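Side-chain contacts in putative Nitroreductase (Anabaena variabilis ATCC 29413, PDB 3EO7), which binds flavin mononucleotide and is probably an oxidoreductase of the nitroreductase family, its substrate not established: residues Ser8-Tyr13 / Arg451-Leu456; Ala470-Gln473 / Gly477-Gly480. All coordinates share one frame; numbering follows the deposited sequence.

Contact 1: Ser8-Tyr13 / Arg451-Leu456; sequences SIAQHY and RVYRYL
Tyr13 drives the edge of its ring, CD2 and CE2 first, toward the face of Tyr453 in an offset edge-to-face pair. The ring centroids lie 5.1 Å apart and the planes are turned 77° to each other. The closest carbons are Tyr13 CE2 and Tyr453 CE2, at 3.4 Å, and the Tyr453 hydroxyl sits beside the same Tyr13 edge, near the plane of that ring. One helical turn earlier, Ala10 CB meets Tyr453 CB at 4.2 Å; this is where the two backbones come nearest, CA of Ala10 to CA of Tyr453 6.4 Å. Both tyrosines hold CG anti to the backbone N (chi1 173° for Tyr13, -158° for Tyr453), which brings the rings together between helices 9-16 and 452-473. Each phenol is fixed by a polar partner further out: Tyr453 OH hydrogen-bonds His14 ND1, and Tyr13 OH hydrogen-bonds the carbonyl of Asp179. Ser8 OG and Ala10 N both reach Asp450 OD1, joining the start of the N-terminal helix to the residue just ahead of Arg451. No hydrogen bond runs directly between the two segments, so their own interface rests on buried aromatic and apolar packing, with both hydroxyls bonded to residues outside the two segments.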
loop_
_atom_site.group_PDB
_atom_site.type_symbol
_atom_site.label_atom_id
_atom_site.label_comp_id
_atom_site.label_asym_id
_atom_site.label_seq_id
_atom_site.Cartn_x
_atom_site.Cartn_y
_atom_site.Cartn_z
ATOM N N SER A 8 -15.929 2.923 18.374
ATOM C CA SER A 8 -14.677 2.388 18.874
ATOM C C SER A 8 -13.586 3.382 18.447
ATOM O O SER A 8 -13.833 4.308 17.652
ATOM C CB SER A 8 -14.405 0.978 18.342
ATOM O OG SER A 8 -14.170 1.030 16.960
ATOM N N ILE A 9 -12.370 3.150 18.934
ATOM C CA ILE A 9 -11.273 4.089 18.715
ATOM C C ILE A 9 -10.940 4.283 17.234
ATOM O O ILE A 9 -10.611 5.387 16.842
ATOM C CB ILE A 9 -10.016 3.734 19.596
ATOM C CG1 ILE A 9 -8.939 4.850 19.514
ATOM C CG2 ILE A 9 -9.475 2.366 19.211
ATOM C CD1 ILE A 9 -9.364 6.236 20.025
ATOM N N ALA A 10 -11.057 3.251 16.394
ATOM C CA ALA A 10 -10.796 3.433 14.949
ATOM C C ALA A 10 -11.810 4.396 14.292
ATOM O O ALA A 10 -11.445 5.210 13.436
ATOM C CB ALA A 10 -10.777 2.100 14.238
ATOM N N GLN A 11 -13.083 4.292 14.687
ATOM C CA GLN A 11 -14.110 5.229 14.200
ATOM C C GLN A 11 -13.830 6.658 14.663
ATOM O O GLN A 11 -13.925 7.610 13.874
ATOM C CB GLN A 11 -15.499 4.784 14.635
ATOM C CG GLN A 11 -15.932 3.476 14.000
ATOM C CD GLN A 11 -17.206 2.981 14.602
ATOM O OE1 GLN A 11 -17.253 2.550 15.762
ATOM N NE2 GLN A 11 -18.266 3.039 13.819
ATOM N N HIS A 12 -13.406 6.810 15.915
ATOM C CA HIS A 12 -13.082 8.123 16.482
ATOM C C HIS A 12 -11.879 8.724 15.745
ATOM O O HIS A 12 -11.899 9.900 15.356
ATOM C CB HIS A 12 -12.803 7.966 17.983
ATOM C CG HIS A 12 -12.468 9.241 18.695
ATOM N ND1 HIS A 12 -13.399 10.246 18.884
ATOM C CD2 HIS A 12 -11.338 9.643 19.331
ATOM C CE1 HIS A 12 -12.837 11.230 19.566
ATOM N NE2 HIS A 12 -11.600 10.881 19.867
ATOM N N TYR A 13 -10.838 7.916 15.599
ATOM C CA TYR A 13 -9.637 8.299 14.847
ATOM C C TYR A 13 -10.057 8.802 13.439
ATOM O O TYR A 13 -9.653 9.870 12.977
ATOM C CB TYR A 13 -8.608 7.119 14.739
ATOM C CG TYR A 13 -7.502 7.543 13.811
ATOM C CD1 TYR A 13 -6.426 8.274 14.275
ATOM C CD2 TYR A 13 -7.609 7.332 12.463
ATOM C CE1 TYR A 13 -5.475 8.789 13.413
ATOM C CE2 TYR A 13 -6.665 7.845 11.567
ATOM C CZ TYR A 13 -5.592 8.577 12.041
ATOM O OH TYR A 13 -4.677 9.113 11.130
ATOM N N ARG A 451 -7.726 -2.605 14.830
ATOM C CA ARG A 451 -6.552 -2.836 13.961
ATOM C C ARG A 451 -6.930 -2.956 12.488
ATOM O O ARG A 451 -6.089 -2.793 11.621
ATOM C CB ARG A 451 -5.811 -4.078 14.441
ATOM C CG ARG A 451 -4.505 -4.433 13.697
ATOM C CD ARG A 451 -4.062 -5.805 14.173
ATOM N NE ARG A 451 -2.720 -6.272 13.739
ATOM C CZ ARG A 451 -1.601 -6.068 14.456
ATOM N NH1 ARG A 451 -1.631 -5.352 15.582
ATOM N NH2 ARG A 451 -0.457 -6.583 14.052
ATOM N N VAL A 452 -8.202 -3.233 12.188
ATOM C CA VAL A 452 -8.641 -3.325 10.795
ATOM C C VAL A 452 -8.329 -2.028 10.043
ATOM O O VAL A 452 -8.113 -2.051 8.829
ATOM C CB VAL A 452 -10.160 -3.644 10.647
ATOM C CG1 VAL A 452 -11.042 -2.389 10.929
ATOM C CG2 VAL A 452 -10.439 -4.264 9.216
ATOM N N TYR A 453 -8.247 -0.908 10.765
ATOM C CA TYR A 453 -7.943 0.367 10.143
ATOM C C TYR A 453 -6.632 0.292 9.373
ATOM O O TYR A 453 -6.523 0.845 8.256
ATOM C CB TYR A 453 -7.894 1.478 11.200
ATOM C CG TYR A 453 -8.105 2.863 10.621
ATOM C CD1 TYR A 453 -9.373 3.367 10.434
ATOM C CD2 TYR A 453 -7.028 3.655 10.282
ATOM C CE1 TYR A 453 -9.591 4.651 9.922
ATOM C CE2 TYR A 453 -7.217 4.937 9.810
ATOM C CZ TYR A 453 -8.517 5.415 9.604
ATOM O OH TYR A 453 -8.687 6.676 9.128
ATOM N N ARG A 454 -5.616 -0.339 9.980
ATOM C CA ARG A 454 -4.336 -0.545 9.304
ATOM C C ARG A 454 -4.529 -1.366 8.018
ATOM O O ARG A 454 -4.031 -1.029 6.971
ATOM C CB ARG A 454 -3.389 -1.366 10.183
ATOM C CG ARG A 454 -3.073 -0.782 11.507
ATOM C CD ARG A 454 -1.994 -1.687 12.142
ATOM N NE ARG A 454 -1.794 -1.366 13.529
ATOM C CZ ARG A 454 -0.910 -1.984 14.326
ATOM N NH1 ARG A 454 -0.146 -2.957 13.842
ATOM N NH2 ARG A 454 -0.802 -1.610 15.584
ATOM N N TYR A 455 -5.278 -2.452 8.158
ATOM C CA TYR A 455 -5.485 -3.413 7.078
ATOM C C TYR A 455 -6.164 -2.767 5.891
ATOM O O TYR A 455 -5.786 -2.993 4.739
ATOM C CB TYR A 455 -6.307 -4.604 7.529
ATOM C CG TYR A 455 -5.755 -5.435 8.690
ATOM C CD1 TYR A 455 -4.386 -5.556 8.929
ATOM C CD2 TYR A 455 -6.614 -6.204 9.473
ATOM C CE1 TYR A 455 -3.920 -6.351 9.923
ATOM C CE2 TYR A 455 -6.149 -7.023 10.505
ATOM C CZ TYR A 455 -4.777 -7.094 10.731
ATOM O OH TYR A 455 -4.255 -7.909 11.726
ATOM N N LEU A 456 -7.174 -1.968 6.173
ATOM C CA LEU A 456 -7.938 -1.315 5.109
ATOM C C LEU A 456 -7.064 -0.388 4.264
ATOM O O LEU A 456 -7.136 -0.394 3.014
ATOM C CB LEU A 456 -9.099 -0.485 5.699
ATOM C CG LEU A 456 -10.226 -1.228 6.386
ATOM C CD1 LEU A 456 -11.207 -0.295 7.127
ATOM C CD2 LEU A 456 -10.945 -2.140 5.342
#

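Contact 2: Ala470-Gln473 / Gly477-Gly480; sequences AAIQ and GVSG. With FMN (flavin mononucleotide), chain B.
Strand 477-481, which follows helix 452-473 after a short turn, runs on to the flavin, and this contact packs the last turn of the helix against the first residues of the strand. Ala471 CB lies 3.6 Å from Val478 CB, with Val478 CG1 only slightly farther off. Ile472 comes across that same methyl at about a right angle, its CD1 4.0 Å from Val478 CG1. Val478 holds CG1 between its backbone N and carbonyl carbon (chi1 58°), and this turns the one branch toward both helix residues. Here a helix is laid on the mixed sheet of the second nitroreductase-family region: strand 477-481 pairs antiparallel with 500-508, whose Leu507 touches both Ala471 and Val478. Further along the strand the contacts change from helix to cofactor. Ser479 OG approaches FMN N1 to 3.3 Å and hydrogen-bonds Gly480 O at 2.9 Å, the hydroxyl tilted 18° from that carbonyl's plane. Replacing Ser479 with an alanine would probably leave Gly480 O without this donor and take a polar neighbour from the pyrimidine side of the flavin. Gly480 O itself comes within 3.1 Å of FMN C4A. Ile472 also touches Arg334, which with Arg335, Ser336 and Gln425 is among the residues hydrogen-bonded to the FMN.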
loop_
_atom_site.group_PDB
_atom_site.type_symbol
_atom_site.label_atom_id
_atom_site.label_comp_id
_atom_site.label_asym_id
_atom_site.label_seq_id
_atom_site.Cartn_x
_atom_site.Cartn_y
_atom_site.Cartn_z
ATOM N N ALA A 470 -0.134 -0.007 -13.757
ATOM C CA ALA A 470 -0.893 -0.235 -14.989
ATOM C C ALA A 470 -1.045 1.053 -15.809
ATOM O O ALA A 470 -0.898 1.029 -17.037
ATOM C CB ALA A 470 -2.257 -0.886 -14.710
ATOM N N ALA A 471 -1.338 2.160 -15.142
ATOM C CA ALA A 471 -1.520 3.442 -15.814
ATOM C C ALA A 471 -0.248 3.813 -16.536
ATOM O O ALA A 471 -0.272 4.151 -17.707
ATOM C CB ALA A 471 -1.916 4.564 -14.794
ATOM N N ILE A 472 0.879 3.769 -15.830
ATOM C CA ILE A 472 2.167 4.115 -16.425
ATOM C C ILE A 472 2.525 3.192 -17.588
ATOM O O ILE A 472 2.987 3.669 -18.621
ATOM C CB ILE A 472 3.293 4.130 -15.364
ATOM C CG1 ILE A 472 3.018 5.213 -14.299
ATOM C CG2 ILE A 472 4.693 4.253 -16.060
ATOM C CD1 ILE A 472 2.826 6.645 -14.837
ATOM N N GLN A 473 2.280 1.887 -17.453
ATOM C CA GLN A 473 2.505 0.950 -18.547
ATOM C C GLN A 473 1.732 1.315 -19.805
ATOM O O GLN A 473 2.234 1.136 -20.904
ATOM C CB GLN A 473 2.127 -0.454 -18.118
ATOM C CG GLN A 473 2.193 -1.553 -19.199
ATOM C CD GLN A 473 3.567 -1.766 -19.798
ATOM O OE1 GLN A 473 4.587 -1.436 -19.192
ATOM N NE2 GLN A 473 3.601 -2.355 -21.006
ATOM N N GLY A 477 -1.606 8.961 -17.187
ATOM C CA GLY A 477 -1.279 9.724 -15.976
ATOM C C GLY A 477 -2.047 9.164 -14.791
ATOM O O GLY A 477 -3.150 8.635 -14.947
ATOM N N VAL A 478 -1.434 9.247 -13.610
ATOM C CA VAL A 478 -2.033 8.718 -12.406
ATOM C C VAL A 478 -1.475 9.398 -11.172
ATOM O O VAL A 478 -0.316 9.783 -11.135
ATOM C CB VAL A 478 -1.788 7.173 -12.299
ATOM C CG1 VAL A 478 -0.266 6.840 -12.308
ATOM C CG2 VAL A 478 -2.501 6.552 -11.042
ATOM N N SER A 479 -2.326 9.565 -10.165
ATOM C CA SER A 479 -1.872 10.025 -8.881
ATOM C C SER A 479 -2.865 9.694 -7.788
ATOM O O SER A 479 -4.054 9.949 -7.926
ATOM C CB SER A 479 -1.624 11.541 -8.869
ATOM O OG SER A 479 -1.101 11.959 -7.596
ATOM N N GLY A 480 -2.359 9.190 -6.671
ATOM C CA GLY A 480 -3.163 9.044 -5.494
ATOM C C GLY A 480 -3.458 10.434 -4.949
ATOM O O GLY A 480 -2.761 11.421 -5.274
HETATM N N1 FMN B . 0.102 13.733 -5.059
HETATM C C2 FMN B . -0.645 14.892 -5.182
HETATM O O2 FMN B . -0.361 15.740 -6.021
HETATM N N3 FMN B . -1.711 15.186 -4.373
HETATM C C4 FMN B . -2.090 14.364 -3.354
HETATM O O4 FMN B . -3.171 14.590 -2.778
HETATM C C4A FMN B . -1.369 13.182 -3.195
HETATM N N5 FMN B . -1.669 12.332 -2.148
HETATM C C5A FMN B . -0.999 11.095 -2.044
HETATM C C6 FMN B . -1.348 10.159 -1.078
HETATM C C7 FMN B . -0.672 8.946 -0.958
HETATM C C7M FMN B . -1.161 7.885 0.039
HETATM C C8 FMN B . 0.374 8.649 -1.822
HETATM C C8M FMN B . 1.016 7.278 -1.871
HETATM C C9 FMN B . 0.745 9.575 -2.815
HETATM C C9A FMN B . 0.056 10.796 -2.925
HETATM N N10 FMN B . 0.423 11.719 -3.896
HETATM C C10 FMN B . -0.283 12.883 -4.043
HETATM C "C1'" FMN B . 1.697 11.561 -4.701
HETATM C "C2'" FMN B . 2.949 11.897 -3.918
HETATM O "O2'" FMN B . 3.117 13.331 -3.864
HETATM C "C3'" FMN B . 4.148 11.216 -4.574
HETATM O "O3'" FMN B . 4.040 9.796 -4.435
HETATM C "C4'" FMN B . 5.512 11.716 -4.060
HETATM O "O4'" FMN B . 5.686 13.132 -4.347
HETATM C "C5'" FMN B . 6.634 10.913 -4.687
HETATM O "O5'" FMN B . 6.623 10.992 -6.087
HETATM P P FMN B . 6.499 9.708 -7.003
HETATM O O1P FMN B . 5.139 9.073 -6.732
HETATM O O2P FMN B . 6.612 10.240 -8.427
HETATM O O3P FMN B . 7.612 8.750 -6.692
#

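Helix 452-473 takes part in both contacts: its first turn meets the N-terminal helix in contact 1, and its last turn meets strand 477-481 in contact 2. Their centres are 28 Å apart, on opposite sides of the chain's centre, and they do not touch. Both are essentially buried, though Ile472 in contact 2 is partly exposed. Contact 1 joins segments separated by 437 residues and is helix against helix, aromatic in character; contact 2 closes over a turn of three residues and uses aliphatic groups between helix and sheet. The flavin lies directly on the strand of contact 2, whereas the side chain of Tyr13 in contact 1 is about 12 Å from the bound FMN.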